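Local coordinates for protein FACT complex subunit SPT16 (Ashbya gossypii, PDB 6A8M) that probably acts, as a subunit of the FACT complex, as a histone chaperone that reorganizes nucleosomes during transcription, DNA replication and DNA repair, at residues T315-D319 against K436-I441; F320-Q325 against S398-N402. One frame throughout, in Å; residues are numbered along the deposited sequence.

Interaction 1 (T315-D319 against K436-I441); sequences TDNYD and KSRSQI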
ATOM      1  N   THR A 315     -10.995 -23.236 -18.470  1.00 16.39           N
ATOM      2  CA  THR A 315     -10.076 -22.573 -19.398  1.00 17.03           C
ATOM      3  C   THR A 315     -10.774 -21.447 -20.138  1.00 14.98           C
ATOM      4  O   THR A 315     -10.183 -20.394 -20.365  1.00 14.72           O
ATOM      5  CB  THR A 315      -9.467 -23.562 -20.397  1.00 19.28           C
ATOM      6  OG1 THR A 315     -10.465 -24.037 -21.322  1.00 21.94           O
ATOM      7  CG2 THR A 315      -8.819 -24.706 -19.662  1.00 18.36           C
ATOM      8  N   ASP A 316     -12.042 -21.641 -20.491  1.00 16.39           N
ATOM      9  CA  ASP A 316     -12.777 -20.578 -21.172  1.00 18.24           C
ATOM     10  C   ASP A 316     -12.917 -19.357 -20.266  1.00 17.76           C
ATOM     11  O   ASP A 316     -12.750 -18.214 -20.709  1.00 18.73           O
ATOM     12  CB  ASP A 316     -14.149 -21.097 -21.609  1.00 22.71           C
ATOM     13  CG  ASP A 316     -14.071 -22.096 -22.764  1.00 28.91           C
ATOM     14  OD1 ASP A 316     -12.982 -22.261 -23.351  1.00 29.97           O
ATOM     15  OD2 ASP A 316     -15.118 -22.711 -23.088  1.00 30.15           O
ATOM     16  N   ASN A 317     -13.217 -19.582 -18.989  1.00 17.57           N
ATOM     17  CA  ASN A 317     -13.388 -18.451 -18.089  1.00 14.94           C
ATOM     18  C   ASN A 317     -12.058 -17.828 -17.711  1.00 15.57           C
ATOM     19  O   ASN A 317     -12.000 -16.620 -17.477  1.00 16.51           O
ATOM     20  CB  ASN A 317     -14.180 -18.878 -16.862  1.00 14.79           C
ATOM     21  CG  ASN A 317     -15.636 -19.143 -17.202  1.00 17.45           C
ATOM     22  OD1 ASN A 317     -16.156 -18.600 -18.189  1.00 17.88           O
ATOM     23  ND2 ASN A 317     -16.285 -20.009 -16.435  1.00 17.23           N
ATOM     24  N   TYR A 318     -10.977 -18.613 -17.665  1.00 15.58           N
ATOM     25  CA  TYR A 318      -9.675 -17.989 -17.472  1.00 15.85           C
ATOM     26  C   TYR A 318      -9.294 -17.140 -18.677  1.00 17.56           C
ATOM     27  O   TYR A 318      -8.726 -16.055 -18.525  1.00 15.77           O
ATOM     28  CB  TYR A 318      -8.588 -19.024 -17.190  1.00 15.31           C
ATOM     29  CG  TYR A 318      -7.260 -18.331 -16.977  1.00 15.25           C
ATOM     30  CD1 TYR A 318      -6.939 -17.777 -15.749  1.00 16.43           C
ATOM     31  CD2 TYR A 318      -6.364 -18.159 -18.023  1.00 14.44           C
ATOM     32  CE1 TYR A 318      -5.735 -17.098 -15.553  1.00 14.32           C
ATOM     33  CE2 TYR A 318      -5.149 -17.489 -17.837  1.00 16.45           C
ATOM     34  CZ  TYR A 318      -4.849 -16.961 -16.592  1.00 16.39           C
ATOM     35  OH  TYR A 318      -3.669 -16.281 -16.380  1.00 16.28           O
ATOM     36  N   ASP A 319      -9.587 -17.623 -19.885  1.00 16.82           N
ATOM     37  CA  ASP A 319      -9.336 -16.809 -21.072  1.00 15.93           C
ATOM     38  C   ASP A 319     -10.089 -15.494 -20.993  1.00 17.21           C
ATOM     39  O   ASP A 319      -9.544 -14.434 -21.328  1.00 18.20           O
ATOM     40  CB  ASP A 319      -9.740 -17.565 -22.338  1.00 18.19           C
ATOM     41  CG  ASP A 319      -8.813 -18.724 -22.655  1.00 20.74           C
ATOM     42  OD1 ASP A 319      -7.674 -18.746 -22.126  1.00 18.47           O
ATOM     43  OD2 ASP A 319      -9.230 -19.597 -23.450  1.00 21.36           O
ATOM     44  N   LYS A 436       1.140 -14.643 -17.368  1.00 15.11           N
ATOM     45  CA  LYS A 436      -0.229 -15.047 -17.094  1.00 13.19           C
ATOM     46  C   LYS A 436      -0.823 -15.749 -18.304  1.00 13.39           C
ATOM     47  O   LYS A 436      -2.036 -15.951 -18.355  1.00 16.72           O
ATOM     48  CB  LYS A 436      -1.094 -13.849 -16.705  1.00 13.22           C
ATOM     49  CG  LYS A 436      -0.965 -12.666 -17.685  1.00 16.27           C
ATOM     50  CD  LYS A 436      -1.354 -11.374 -16.979  1.00 17.41           C
ATOM     51  CE  LYS A 436      -1.278 -10.171 -17.907  1.00 19.76           C
ATOM     52  NZ  LYS A 436      -1.296  -8.895 -17.114  1.00 19.45           N
ATOM     53  N   SER A 437       0.001 -16.117 -19.278  1.00 14.73           N
ATOM     54  CA  SER A 437      -0.506 -16.833 -20.437  1.00 16.58           C
ATOM     55  C   SER A 437      -1.019 -18.183 -19.982  1.00 16.45           C
ATOM     56  O   SER A 437      -0.356 -18.860 -19.195  1.00 17.47           O
ATOM     57  CB  SER A 437       0.601 -17.000 -21.469  1.00 23.44           C
ATOM     58  OG  SER A 437       0.986 -15.721 -21.952  1.00 29.22           O
ATOM     59  N   ARG A 438      -2.209 -18.568 -20.457  1.00 16.54           N
ATOM     60  CA  ARG A 438      -2.811 -19.816 -19.985  1.00 14.90           C
ATOM     61  C   ARG A 438      -1.878 -21.003 -20.201  1.00 17.26           C
ATOM     62  O   ARG A 438      -1.742 -21.863 -19.324  1.00 20.27           O
ATOM     63  CB  ARG A 438      -4.155 -20.057 -20.685  1.00 17.97           C
ATOM     64  CG  ARG A 438      -4.835 -21.344 -20.198  1.00 18.62           C
ATOM     65  CD  ARG A 438      -6.351 -21.366 -20.430  1.00 20.42           C
ATOM     66  NE  ARG A 438      -6.730 -21.157 -21.834  1.00 23.06           N
ATOM     67  CZ  ARG A 438      -6.727 -22.114 -22.760  1.00 25.61           C
ATOM     68  NH1 ARG A 438      -6.344 -23.350 -22.456  1.00 23.75           N
ATOM     69  NH2 ARG A 438      -7.109 -21.838 -24.003  1.00 28.28           N
ATOM     70  N   SER A 439      -1.182 -21.035 -21.337  1.00 17.79           N
ATOM     71  CA  SER A 439      -0.290 -22.147 -21.635  1.00 18.13           C
ATOM     72  C   SER A 439       0.835 -22.285 -20.621  1.00 19.20           C
ATOM     73  O   SER A 439       1.452 -23.355 -20.551  1.00 22.83           O
ATOM     74  CB  SER A 439       0.304 -21.978 -23.032  1.00 22.46           C
ATOM     75  OG  SER A 439       1.026 -20.757 -23.108  1.00 24.84           O
ATOM     76  N   GLN A 440       1.139 -21.227 -19.864  1.00 16.90           N
ATOM     77  CA  GLN A 440       2.253 -21.231 -18.925  1.00 18.03           C
ATOM     78  C   GLN A 440       1.828 -21.277 -17.473  1.00 19.29           C
ATOM     79  O   GLN A 440       2.699 -21.391 -16.600  1.00 19.33           O
ATOM     80  CB  GLN A 440       3.146 -20.001 -19.128  1.00 18.21           C
ATOM     81  CG  GLN A 440       3.929 -20.058 -20.430  1.00 18.18           C
ATOM     82  CD  GLN A 440       4.769 -18.839 -20.631  1.00 24.41           C
ATOM     83  OE1 GLN A 440       4.255 -17.768 -20.961  1.00 28.14           O
ATOM     84  NE2 GLN A 440       6.066 -18.972 -20.407  1.00 25.88           N
ATOM     85  N   ILE A 441       0.533 -21.154 -17.186  1.00 16.97           N
ATOM     86  CA  ILE A 441       0.021 -21.344 -15.833  1.00 15.53           C
ATOM     87  C   ILE A 441      -0.812 -22.621 -15.732  1.00 18.47           C
ATOM     88  O   ILE A 441      -1.430 -22.887 -14.687  1.00 17.69           O
ATOM     89  CB  ILE A 441      -0.743 -20.098 -15.323  1.00 14.73           C
ATOM     90  CG1 ILE A 441      -1.914 -19.636 -16.219  1.00 13.74           C
ATOM     91  CG2 ILE A 441       0.232 -18.925 -15.233  1.00 14.15           C
ATOM     92  CD1 ILE A 441      -3.162 -20.479 -16.209  1.00 14.69           C
TER
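Start at Lys436, which meets the helix through its main chain: the carbonyl O of Lys436 accepts a short hydrogen bond of 2.6 Å from OH of Tyr318, and CB of Lys436 lies 3.6 Å from the same Tyr318 OH. The tyrosine stretches off the helix with its CA-to-CB bond directed at the C-terminal segment, so the phenol closes on a main-chain group close to the ring plane. The end of the lysine side chain leads away from 315-319, its NZ hydrogen-bonded to Gln325, further along the same helix, and salt-bridged to Asp419. Past Ser437 the chain turns, and Arg438 sends its side chain back across the gap. Its NE lies 2.6 Å from OD1 of Asp319 in a salt bridge, while NH2 of Arg438 makes a weak hydrogen bond of 3.1 Å to Asp319 OD2. One face of the guanidinium rests on Thr315, with NH1 of Arg438 3.7 Å from the Thr315 CB. Here the chain, near the end of the model, folds back onto the start of helix 312-332 in the pita-bread domain shared with M24 peptidases, next to strand 298-308. At Ile441 the backbone is hydrogen-bonded to Leu307 on that strand, and CD1 of Ile441 sits 4.1 Å from the centroid of the Tyr318 ring, 19° off the normal, a CH-pi contact over the ring face.

Interaction 2 (F320-Q325 against S398-N402); sequences FLLLLQ and SLGFN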
ATOM      1  N   PHE A 320     -11.354 -15.552 -20.576  1.00 17.12           N
ATOM      2  CA  PHE A 320     -12.147 -14.338 -20.405  1.00 16.89           C
ATOM      3  C   PHE A 320     -11.547 -13.420 -19.351  1.00 16.17           C
ATOM      4  O   PHE A 320     -11.484 -12.202 -19.546  1.00 17.13           O
ATOM      5  CB  PHE A 320     -13.587 -14.686 -20.027  1.00 15.27           C
ATOM      6  CG  PHE A 320     -14.345 -13.500 -19.523  1.00 17.45           C
ATOM      7  CD1 PHE A 320     -14.827 -12.568 -20.415  1.00 19.68           C
ATOM      8  CD2 PHE A 320     -14.496 -13.275 -18.152  1.00 19.53           C
ATOM      9  CE1 PHE A 320     -15.500 -11.452 -19.963  1.00 20.07           C
ATOM     10  CE2 PHE A 320     -15.154 -12.155 -17.694  1.00 19.33           C
ATOM     11  CZ  PHE A 320     -15.651 -11.247 -18.593  1.00 18.90           C
ATOM     12  N   LEU A 321     -11.114 -13.981 -18.215  1.00 14.05           N
ATOM     13  CA  LEU A 321     -10.523 -13.166 -17.156  1.00 13.60           C
ATOM     14  C   LEU A 321      -9.350 -12.348 -17.683  1.00 14.77           C
ATOM     15  O   LEU A 321      -9.207 -11.167 -17.346  1.00 14.47           O
ATOM     16  CB  LEU A 321     -10.081 -14.064 -15.998  1.00 15.88           C
ATOM     17  CG  LEU A 321      -9.379 -13.436 -14.804  1.00 17.56           C
ATOM     18  CD1 LEU A 321     -10.326 -12.482 -14.092  1.00 16.54           C
ATOM     19  CD2 LEU A 321      -8.914 -14.545 -13.864  1.00 18.62           C
ATOM     20  N   LEU A 322      -8.518 -12.949 -18.545  1.00 16.21           N
ATOM     21  CA  LEU A 322      -7.425 -12.200 -19.165  1.00 16.28           C
ATOM     22  C   LEU A 322      -7.939 -11.039 -20.001  1.00 16.52           C
ATOM     23  O   LEU A 322      -7.385  -9.931 -19.946  1.00 18.93           O
ATOM     24  CB  LEU A 322      -6.585 -13.116 -20.050  1.00 18.14           C
ATOM     25  CG  LEU A 322      -5.598 -14.046 -19.375  1.00 18.60           C
ATOM     26  CD1 LEU A 322      -4.928 -14.920 -20.451  1.00 18.65           C
ATOM     27  CD2 LEU A 322      -4.563 -13.255 -18.568  1.00 18.55           C
ATOM     28  N   LEU A 323      -8.969 -11.292 -20.816  1.00 14.05           N
ATOM     29  CA  LEU A 323      -9.551 -10.255 -21.665  1.00 16.70           C
ATOM     30  C   LEU A 323     -10.158  -9.140 -20.832  1.00 17.41           C
ATOM     31  O   LEU A 323     -10.068  -7.964 -21.196  1.00 17.49           O
ATOM     32  CB  LEU A 323     -10.615 -10.867 -22.582  1.00 18.20           C
ATOM     33  CG  LEU A 323     -10.077 -11.892 -23.589  1.00 19.23           C
ATOM     34  CD1 LEU A 323     -11.175 -12.489 -24.428  1.00 21.52           C
ATOM     35  CD2 LEU A 323      -9.033 -11.218 -24.479  1.00 22.55           C
ATOM     36  N   LEU A 324     -10.772  -9.492 -19.701  1.00 16.23           N
ATOM     37  CA  LEU A 324     -11.361  -8.484 -18.821  1.00 15.32           C
ATOM     38  C   LEU A 324     -10.289  -7.596 -18.204  1.00 16.85           C
ATOM     39  O   LEU A 324     -10.441  -6.366 -18.142  1.00 15.25           O
ATOM     40  CB  LEU A 324     -12.188  -9.174 -17.732  1.00 14.40           C
ATOM     41  CG  LEU A 324     -12.702  -8.255 -16.617  1.00 13.75           C
ATOM     42  CD1 LEU A 324     -13.696  -7.257 -17.238  1.00 14.57           C
ATOM     43  CD2 LEU A 324     -13.386  -9.057 -15.529  1.00 14.01           C
ATOM     44  N   GLN A 325      -9.205  -8.200 -17.713  1.00 16.58           N
ATOM     45  CA  GLN A 325      -8.124  -7.388 -17.161  1.00 17.88           C
ATOM     46  C   GLN A 325      -7.574  -6.443 -18.216  1.00 18.37           C
ATOM     47  O   GLN A 325      -7.320  -5.265 -17.940  1.00 16.38           O
ATOM     48  CB  GLN A 325      -7.001  -8.279 -16.614  1.00 19.91           C
ATOM     49  CG  GLN A 325      -5.999  -7.453 -15.787  1.00 19.43           C
ATOM     50  CD  GLN A 325      -4.640  -8.100 -15.627  1.00 20.21           C
ATOM     51  OE1 GLN A 325      -4.035  -8.571 -16.602  1.00 23.76           O
ATOM     52  NE2 GLN A 325      -4.133  -8.097 -14.398  1.00 16.72           N
ATOM     53  N   SER A 398      -6.923  -5.817  -9.337  1.00 11.65           N
ATOM     54  CA  SER A 398      -7.090  -7.170  -8.812  1.00 11.21           C
ATOM     55  C   SER A 398      -8.539  -7.562  -9.028  1.00 11.46           C
ATOM     56  O   SER A 398      -9.451  -6.878  -8.547  1.00 11.67           O
ATOM     57  CB  SER A 398      -6.737  -7.229  -7.319  1.00 13.72           C
ATOM     58  OG  SER A 398      -7.142  -8.476  -6.757  1.00 11.94           O
ATOM     59  N   LEU A 399      -8.759  -8.655  -9.736  1.00 12.11           N
ATOM     60  CA  LEU A 399     -10.129  -9.067  -9.971  1.00 15.77           C
ATOM     61  C   LEU A 399     -10.285 -10.554  -9.747  1.00 16.20           C
ATOM     62  O   LEU A 399      -9.351 -11.335  -9.899  1.00 13.71           O
ATOM     63  CB  LEU A 399     -10.628  -8.705 -11.357  1.00 22.57           C
ATOM     64  CG  LEU A 399      -9.677  -8.719 -12.538  1.00 24.69           C
ATOM     65  CD1 LEU A 399     -10.435  -9.010 -13.801  1.00 29.80           C
ATOM     66  CD2 LEU A 399      -9.041  -7.364 -12.657  1.00 25.81           C
ATOM     67  N   GLY A 400     -11.494 -10.931  -9.378  1.00 19.31           N
ATOM     68  CA  GLY A 400     -11.732 -12.296  -8.966  1.00 24.46           C
ATOM     69  C   GLY A 400     -13.164 -12.681  -9.229  1.00 21.85           C
ATOM     70  O   GLY A 400     -14.051 -11.826  -9.319  1.00 18.69           O
ATOM     71  N   PHE A 401     -13.367 -13.989  -9.391  1.00 19.58           N
ATOM     72  CA  PHE A 401     -14.691 -14.589  -9.486  1.00 16.15           C
ATOM     73  C   PHE A 401     -14.716 -15.734  -8.482  1.00 15.80           C
ATOM     74  O   PHE A 401     -13.790 -16.552  -8.460  1.00 14.46           O
ATOM     75  CB  PHE A 401     -14.973 -15.102 -10.896  1.00 15.05           C
ATOM     76  CG  PHE A 401     -14.965 -14.025 -11.947  1.00 16.67           C
ATOM     77  CD1 PHE A 401     -16.106 -13.295 -12.204  1.00 14.05           C
ATOM     78  CD2 PHE A 401     -13.809 -13.733 -12.664  1.00 20.68           C
ATOM     79  CE1 PHE A 401     -16.106 -12.283 -13.167  1.00 15.64           C
ATOM     80  CE2 PHE A 401     -13.805 -12.721 -13.631  1.00 21.85           C
ATOM     81  CZ  PHE A 401     -14.951 -11.997 -13.874  1.00 19.63           C
ATOM     82  N   ASN A 402     -15.749 -15.792  -7.649  1.00 14.15           N
ATOM     83  CA  ASN A 402     -15.811 -16.831  -6.628  1.00 14.07           C
ATOM     84  C   ASN A 402     -17.095 -17.635  -6.797  1.00 15.96           C
ATOM     85  O   ASN A 402     -18.008 -17.256  -7.543  1.00 19.23           O
ATOM     86  CB  ASN A 402     -15.699 -16.222  -5.224  1.00 15.58           C
ATOM     87  CG  ASN A 402     -15.226 -17.234  -4.154  1.00 16.75           C
ATOM     88  OD1 ASN A 402     -14.996 -18.413  -4.435  1.00 14.98           O
ATOM     89  ND2 ASN A 402     -15.069 -16.752  -2.926  1.00 16.52           N
TER
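Leu399 packs its side chain against both Leu321 and Leu324, about one turn apart on the helix: its CD1 lies 3.5 Å from CD1 of Leu321 and 3.4 Å from CD2 of Leu324. These are tight methyl contacts, and no hydrogen bond crosses between the segments. The same CD1 of Leu399 also comes within 4.2 Å of the backbone N of Gln325, whose amide end turns to Asp419 and Lys436. Two residues along the strand, Phe401 points to the same side, as strand alternation demands, and Gly400 between them has no side chain to contribute. The edge of the Phe401 ring receives both leucines again, CE2 of Phe401 at 3.5 Å from CD1 of Leu321 and CZ of Phe401 at 3.7 Å from CD2 of Leu324. Phe320 closes the row at the far end, its ring edge bringing CE2 to 3.8 Å from Phe401 CZ; it also touches Ile350 and Lys353 of helix 339-353. The segment axes approach to 9.9 Å and run at 148°, and the helix offers one face, 320/321 and 324/325, to the alternate strand residues Leu399 and Phe401. Strand 394-405 is central in its antiparallel sheet, bonded to 364-368 and 412-424. A helix laid over a curved sheet by such apolar packing is typical of the pita-bread fold of M24 enzymes, which this N-terminal part of Spt16 shares.

Both contacts use helix 312-332 in consecutive portions, and their centres lie about 11 Å apart. Interaction 1 takes its N-terminal part, in a partly buried spot where the end of the modelled chain returns, and mixes a salt bridge, a phenol-to-carbonyl hydrogen bond and a CH-pi contact. Interaction 2 takes the following turns and is wholly buried, set against a middle strand of the sheet. The two join at Lys436, whose NZ stands 2.8 Å from OE1 of Gln325, probably hydrogen-bonded, while O of Lys436 packs 3.7 Å from CD2 of Leu322. Polar chemistry at the partly buried helix start thus gives way to almost entirely apolar packing in the buried turns.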